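Local coordinates for trafficking protein B (PDB 2H1C), which is the toxin of a type II toxin-antitoxin system, a PIN-domain protein expected to be a magnesium-dependent ribonuclease, which pairs with its antitoxin FitA in a promoter-binding complex, at residues 30-44 and 63-77. Residues are numbered along the deposited sequence; the frame is centred on the assembly and turned at random.
Sequences LEDVYLSAITVAELR and LEQSILPLFAGRILP. With MG (magnesium ion), chain H.
A bend at chi3 (-48°) in Arg74 turns its guanidinium toward the turn at Leu30-Val33, just where strand 33-36 begins, and NE donates to Val33 O at 2.7 Å, within the guanidinium plane. On the way its CD lies over one face of the Tyr34 ring, 4.1 Å from the ring centroid, a CH-pi contact set off toward the rim; the guanidinium beyond it stands at 78° to the ring. NH2 adds a weak bond to Val33 O and bonds Leu70 O in its own segment, so one cation ties the strand to the 3-10 turn at 68-70. Arg44 instead runs extended from CG to NE and meets Glu64, bent at chi2, side-on: NE reaches OE2 and NH2 reaches OE1, each 2.9 Å, both oxygens using syn lone pairs. Val40 CG1 covers a face of this guanidinium, and Glu80 of the second subunit also pairs with its NH2.

Apolar side chains lie between the arginines: Leu35 CD1 sits over a face of Phe71, 3.7 Å from its centroid, while Val40 CG2 meets Ile75 CG2 at 3.8 Å. To one side, Leu35 N donates to Arg74 O, Leu76 N to Leu35 O and Ala37 N to Leu76 O. These parallel strands, joined through helices 37-48 and 53-67, edge the chain's own PIN-domain sheet. Ser36 N-caps helix 37-48, its OG accepting from Ile38 N and binding magnesium at 2.6 Å; its side chain is about 7 Å from that of Asp5, a predicted magnesium ligand.

Arg74 is thus a cation held by neutral carbonyls, whereas Arg44, where helix 37-48 faces the second subunit, probably stays firmly protonated, its one positive charge shared by two carboxylates.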
loop_
_atom_site.group_PDB
_atom_site.type_symbol
_atom_site.label_atom_id
_atom_site.label_comp_id
_atom_site.label_asym_id
_atom_site.label_seq_id
_atom_site.Cartn_x
_atom_site.Cartn_y
_atom_site.Cartn_z
ATOM N N LEU A 30 7.110 18.185 -16.385
ATOM C CA LEU A 30 6.129 17.856 -15.342
ATOM C C LEU A 30 5.085 16.800 -15.692
ATOM O O LEU A 30 4.814 15.886 -14.898
ATOM C CB LEU A 30 5.413 19.122 -14.892
ATOM C CG LEU A 30 4.495 19.026 -13.675
ATOM C CD1 LEU A 30 5.274 18.488 -12.484
ATOM C CD2 LEU A 30 3.915 20.404 -13.367
ATOM N N GLU A 31 4.485 16.935 -16.871
ATOM C CA GLU A 31 3.462 16.000 -17.320
ATOM C C GLU A 31 3.930 14.549 -17.381
ATOM O O GLU A 31 3.112 13.628 -17.409
ATOM C CB GLU A 31 2.953 16.411 -18.705
ATOM C CG GLU A 31 2.215 17.746 -18.767
ATOM C CD GLU A 31 3.067 18.955 -18.381
ATOM O OE1 GLU A 31 4.277 18.995 -18.716
ATOM O OE2 GLU A 31 2.504 19.884 -17.750
ATOM N N ASP A 32 5.245 14.358 -17.438
ATOM C CA ASP A 32 5.843 13.034 -17.532
ATOM C C ASP A 32 6.287 12.503 -16.167
ATOM O O ASP A 32 6.958 11.473 -16.091
ATOM C CB ASP A 32 7.068 13.069 -18.469
ATOM C CG ASP A 32 6.717 13.491 -19.897
ATOM O OD1 ASP A 32 5.522 13.705 -20.202
ATOM O OD2 ASP A 32 7.655 13.610 -20.720
ATOM N N VAL A 33 5.922 13.210 -15.095
ATOM C CA VAL A 33 6.319 12.789 -13.756
ATOM C C VAL A 33 5.104 12.382 -12.934
ATOM O O VAL A 33 4.129 13.129 -12.839
ATOM C CB VAL A 33 7.090 13.910 -13.039
ATOM C CG1 VAL A 33 7.621 13.404 -11.706
ATOM C CG2 VAL A 33 8.252 14.379 -13.919
ATOM N N TYR A 34 5.170 11.193 -12.336
ATOM C CA TYR A 34 4.067 10.644 -11.538
ATOM C C TYR A 34 4.434 10.367 -10.072
ATOM O O TYR A 34 5.614 10.285 -9.706
ATOM C CB TYR A 34 3.604 9.316 -12.150
ATOM C CG TYR A 34 3.042 9.437 -13.546
ATOM C CD1 TYR A 34 3.882 9.663 -14.645
ATOM C CD2 TYR A 34 1.666 9.405 -13.757
ATOM C CE1 TYR A 34 3.363 9.861 -15.919
ATOM C CE2 TYR A 34 1.122 9.608 -15.036
ATOM C CZ TYR A 34 1.980 9.839 -16.109
ATOM O OH TYR A 34 1.455 10.081 -17.364
ATOM N N LEU A 35 3.404 10.217 -9.236
ATOM C CA LEU A 35 3.592 9.874 -7.828
ATOM C C LEU A 35 2.658 8.704 -7.519
ATOM O O LEU A 35 1.538 8.650 -8.037
ATOM C CB LEU A 35 3.209 11.038 -6.907
ATOM C CG LEU A 35 4.043 12.315 -6.878
ATOM C CD1 LEU A 35 3.405 13.308 -5.901
ATOM C CD2 LEU A 35 5.466 11.993 -6.435
ATOM N N SER A 36 3.119 7.767 -6.701
ATOM C CA SER A 36 2.259 6.663 -6.284
ATOM C C SER A 36 1.454 7.191 -5.112
ATOM O O SER A 36 1.955 8.011 -4.334
ATOM C CB SER A 36 3.084 5.473 -5.793
ATOM O OG SER A 36 2.292 4.644 -4.941
ATOM N N ALA A 37 0.218 6.725 -4.971
ATOM C CA ALA A 37 -0.596 7.137 -3.846
ATOM C C ALA A 37 0.124 6.744 -2.536
ATOM O O ALA A 37 -0.080 7.362 -1.497
ATOM C CB ALA A 37 -1.975 6.463 -3.934
ATOM N N ILE A 38 0.965 5.714 -2.596
ATOM C CA ILE A 38 1.735 5.260 -1.423
ATOM C C ILE A 38 2.723 6.355 -0.971
ATOM O O ILE A 38 2.881 6.615 0.222
ATOM C CB ILE A 38 2.547 3.957 -1.748
ATOM C CG1 ILE A 38 1.580 2.784 -1.993
ATOM C CG2 ILE A 38 3.516 3.637 -0.608
ATOM C CD1 ILE A 38 0.776 2.355 -0.770
ATOM N N THR A 39 3.397 6.979 -1.939
ATOM C CA THR A 39 4.350 8.056 -1.666
ATOM C C THR A 39 3.611 9.279 -1.117
ATOM O O THR A 39 4.088 9.940 -0.197
ATOM C CB THR A 39 5.123 8.418 -2.957
ATOM O OG1 THR A 39 5.808 7.248 -3.411
ATOM C CG2 THR A 39 6.125 9.526 -2.710
ATOM N N VAL A 40 2.433 9.572 -1.665
ATOM C CA VAL A 40 1.658 10.710 -1.188
ATOM C C VAL A 40 1.277 10.443 0.269
ATOM O O VAL A 40 1.313 11.351 1.104
ATOM C CB VAL A 40 0.378 10.933 -2.041
ATOM C CG1 VAL A 40 -0.467 12.043 -1.438
ATOM C CG2 VAL A 40 0.771 11.317 -3.487
ATOM N N ALA A 41 0.930 9.196 0.587
ATOM C CA ALA A 41 0.567 8.864 1.970
ATOM C C ALA A 41 1.764 9.066 2.904
ATOM O O ALA A 41 1.616 9.571 4.030
ATOM C CB ALA A 41 0.101 7.427 2.058
ATOM N N GLU A 42 2.943 8.642 2.457
ATOM C CA GLU A 42 4.143 8.780 3.282
ATOM C C GLU A 42 4.535 10.243 3.448
ATOM O O GLU A 42 4.982 10.642 4.526
ATOM C CB GLU A 42 5.315 7.991 2.688
ATOM C CG GLU A 42 4.990 6.524 2.416
ATOM C CD GLU A 42 6.168 5.750 1.851
ATOM O OE1 GLU A 42 7.005 6.377 1.150
ATOM O OE2 GLU A 42 6.248 4.517 2.088
ATOM N N LEU A 43 4.383 11.042 2.387
ATOM C CA LEU A 43 4.688 12.471 2.484
ATOM C C LEU A 43 3.729 13.115 3.480
ATOM O O LEU A 43 4.149 13.864 4.366
ATOM C CB LEU A 43 4.541 13.162 1.122
ATOM C CG LEU A 43 5.603 12.742 0.111
ATOM C CD1 LEU A 43 5.275 13.282 -1.281
ATOM C CD2 LEU A 43 6.948 13.254 0.595
ATOM N N ARG A 44 2.440 12.826 3.338
ATOM C CA ARG A 44 1.457 13.404 4.252
ATOM C C ARG A 44 1.694 12.976 5.700
ATOM O O ARG A 44 1.513 13.777 6.612
ATOM C CB ARG A 44 0.027 13.041 3.809
ATOM C CG ARG A 44 -0.473 13.867 2.606
ATOM C CD ARG A 44 -1.759 13.279 2.010
ATOM N NE ARG A 44 -2.423 14.224 1.120
ATOM C CZ ARG A 44 -3.357 13.895 0.231
ATOM N NH1 ARG A 44 -3.743 12.624 0.097
ATOM N NH2 ARG A 44 -3.915 14.842 -0.517
ATOM N N LEU A 63 2.082 21.519 0.912
ATOM C CA LEU A 63 1.939 20.206 0.290
ATOM C C LEU A 63 0.597 20.086 -0.429
ATOM O O LEU A 63 0.528 19.735 -1.614
ATOM C CB LEU A 63 2.039 19.096 1.340
ATOM C CG LEU A 63 1.894 17.670 0.786
ATOM C CD1 LEU A 63 2.996 17.400 -0.255
ATOM C CD2 LEU A 63 1.990 16.676 1.925
ATOM N N GLU A 64 -0.471 20.399 0.290
ATOM C CA GLU A 64 -1.812 20.266 -0.265
ATOM C C GLU A 64 -2.189 21.280 -1.348
ATOM O O GLU A 64 -2.794 20.918 -2.370
ATOM C CB GLU A 64 -2.841 20.332 0.871
ATOM C CG GLU A 64 -2.676 19.251 1.962
ATOM C CD GLU A 64 -2.729 17.819 1.415
ATOM O OE1 GLU A 64 -3.410 17.582 0.393
ATOM O OE2 GLU A 64 -2.105 16.916 2.023
ATOM N N GLN A 65 -1.820 22.540 -1.141
ATOM C CA GLN A 65 -2.185 23.598 -2.082
ATOM C C GLN A 65 -1.168 23.992 -3.142
ATOM O O GLN A 65 -1.525 24.668 -4.108
ATOM C CB GLN A 65 -2.581 24.865 -1.312
ATOM C CG GLN A 65 -3.863 24.735 -0.494
ATOM C CD GLN A 65 -5.057 24.325 -1.355
ATOM O OE1 GLN A 65 -5.476 23.162 -1.347
ATOM N NE2 GLN A 65 -5.598 25.280 -2.113
ATOM N N SER A 66 0.084 23.584 -2.980
ATOM C CA SER A 66 1.109 23.964 -3.949
ATOM C C SER A 66 1.831 22.799 -4.608
ATOM O O SER A 66 2.122 22.837 -5.812
ATOM C CB SER A 66 2.162 24.853 -3.282
ATOM O OG SER A 66 1.616 26.098 -2.889
ATOM N N ILE A 67 2.138 21.771 -3.824
ATOM C CA ILE A 67 2.875 20.625 -4.371
ATOM C C ILE A 67 2.010 19.581 -5.067
ATOM O O ILE A 67 2.215 19.301 -6.247
ATOM C CB ILE A 67 3.722 19.930 -3.274
ATOM C CG1 ILE A 67 4.785 20.895 -2.751
ATOM C CG2 ILE A 67 4.415 18.685 -3.846
ATOM C CD1 ILE A 67 5.480 20.393 -1.499
ATOM N N LEU A 68 1.042 19.012 -4.352
ATOM C CA LEU A 68 0.196 17.988 -4.948
ATOM C C LEU A 68 -0.562 18.410 -6.219
ATOM O O LEU A 68 -0.769 17.592 -7.107
ATOM C CB LEU A 68 -0.760 17.405 -3.899
ATOM C CG LEU A 68 -0.097 16.624 -2.754
ATOM C CD1 LEU A 68 -1.199 15.991 -1.877
ATOM C CD2 LEU A 68 0.824 15.527 -3.311
ATOM N N PRO A 69 -0.984 19.685 -6.323
ATOM C CA PRO A 69 -1.690 20.083 -7.545
ATOM C C PRO A 69 -0.804 19.907 -8.786
ATOM O O PRO A 69 -1.310 19.766 -9.889
ATOM C CB PRO A 69 -2.034 21.541 -7.281
ATOM C CG PRO A 69 -2.260 21.556 -5.798
ATOM C CD PRO A 69 -1.075 20.747 -5.307
ATOM N N LEU A 70 0.515 19.939 -8.600
ATOM C CA LEU A 70 1.443 19.751 -9.718
ATOM C C LEU A 70 1.279 18.338 -10.271
ATOM O O LEU A 70 1.676 18.054 -11.406
ATOM C CB LEU A 70 2.895 19.914 -9.264
ATOM C CG LEU A 70 3.323 21.275 -8.723
ATOM C CD1 LEU A 70 4.717 21.159 -8.118
ATOM C CD2 LEU A 70 3.285 22.297 -9.835
ATOM N N PHE A 71 0.696 17.451 -9.466
ATOM C CA PHE A 71 0.514 16.065 -9.881
ATOM C C PHE A 71 -0.937 15.649 -10.095
ATOM O O PHE A 71 -1.251 14.460 -10.135
ATOM C CB PHE A 71 1.199 15.138 -8.873
ATOM C CG PHE A 71 2.678 15.371 -8.761
ATOM C CD1 PHE A 71 3.189 16.275 -7.837
ATOM C CD2 PHE A 71 3.558 14.729 -9.628
ATOM C CE1 PHE A 71 4.568 16.544 -7.777
ATOM C CE2 PHE A 71 4.929 14.994 -9.577
ATOM C CZ PHE A 71 5.434 15.898 -8.656
ATOM N N ALA A 72 -1.814 16.632 -10.263
ATOM C CA ALA A 72 -3.229 16.361 -10.497
ATOM C C ALA A 72 -3.382 15.403 -11.683
ATOM O O ALA A 72 -2.821 15.623 -12.761
ATOM C CB ALA A 72 -3.971 17.676 -10.773
ATOM N N GLY A 73 -4.125 14.323 -11.471
ATOM C CA GLY A 73 -4.327 13.365 -12.533
ATOM C C GLY A 73 -3.170 12.403 -12.705
ATOM O O GLY A 73 -3.246 11.519 -13.556
ATOM N N ARG A 74 -2.112 12.559 -11.909
ATOM C CA ARG A 74 -0.947 11.673 -12.021
ATOM C C ARG A 74 -0.498 11.053 -10.682
ATOM O O ARG A 74 0.696 10.758 -10.469
ATOM C CB ARG A 74 0.228 12.413 -12.689
ATOM C CG ARG A 74 -0.149 13.069 -14.041
ATOM C CD ARG A 74 1.078 13.487 -14.877
ATOM N NE ARG A 74 2.039 14.216 -14.066
ATOM C CZ ARG A 74 1.866 15.455 -13.633
ATOM N NH1 ARG A 74 0.773 16.129 -13.954
ATOM N NH2 ARG A 74 2.759 15.992 -12.817
ATOM N N ILE A 75 -1.458 10.882 -9.772
ATOM C CA ILE A 75 -1.203 10.224 -8.485
ATOM C C ILE A 75 -1.804 8.846 -8.748
ATOM O O ILE A 75 -3.029 8.676 -8.822
ATOM C CB ILE A 75 -1.924 10.960 -7.341
ATOM C CG1 ILE A 75 -1.287 12.342 -7.174
ATOM C CG2 ILE A 75 -1.831 10.174 -6.022
ATOM C CD1 ILE A 75 -1.910 13.191 -6.090
ATOM N N LEU A 76 -0.924 7.868 -8.907
ATOM C CA LEU A 76 -1.313 6.502 -9.261
ATOM C C LEU A 76 -1.744 5.597 -8.122
ATOM O O LEU A 76 -0.999 5.396 -7.173
ATOM C CB LEU A 76 -0.158 5.842 -10.003
ATOM C CG LEU A 76 0.362 6.637 -11.218
ATOM C CD1 LEU A 76 1.658 6.011 -11.723
ATOM C CD2 LEU A 76 -0.708 6.642 -12.297
ATOM N N PRO A 77 -2.938 4.995 -8.224
ATOM C CA PRO A 77 -3.358 4.125 -7.115
ATOM C C PRO A 77 -2.743 2.730 -7.098
ATOM O O PRO A 77 -2.211 2.258 -8.104
ATOM C CB PRO A 77 -4.884 4.072 -7.283
ATOM C CG PRO A 77 -5.042 4.087 -8.782
ATOM C CD PRO A 77 -4.023 5.169 -9.208
HETATM MG MG MG H . 0.620 3.126 -6.219
#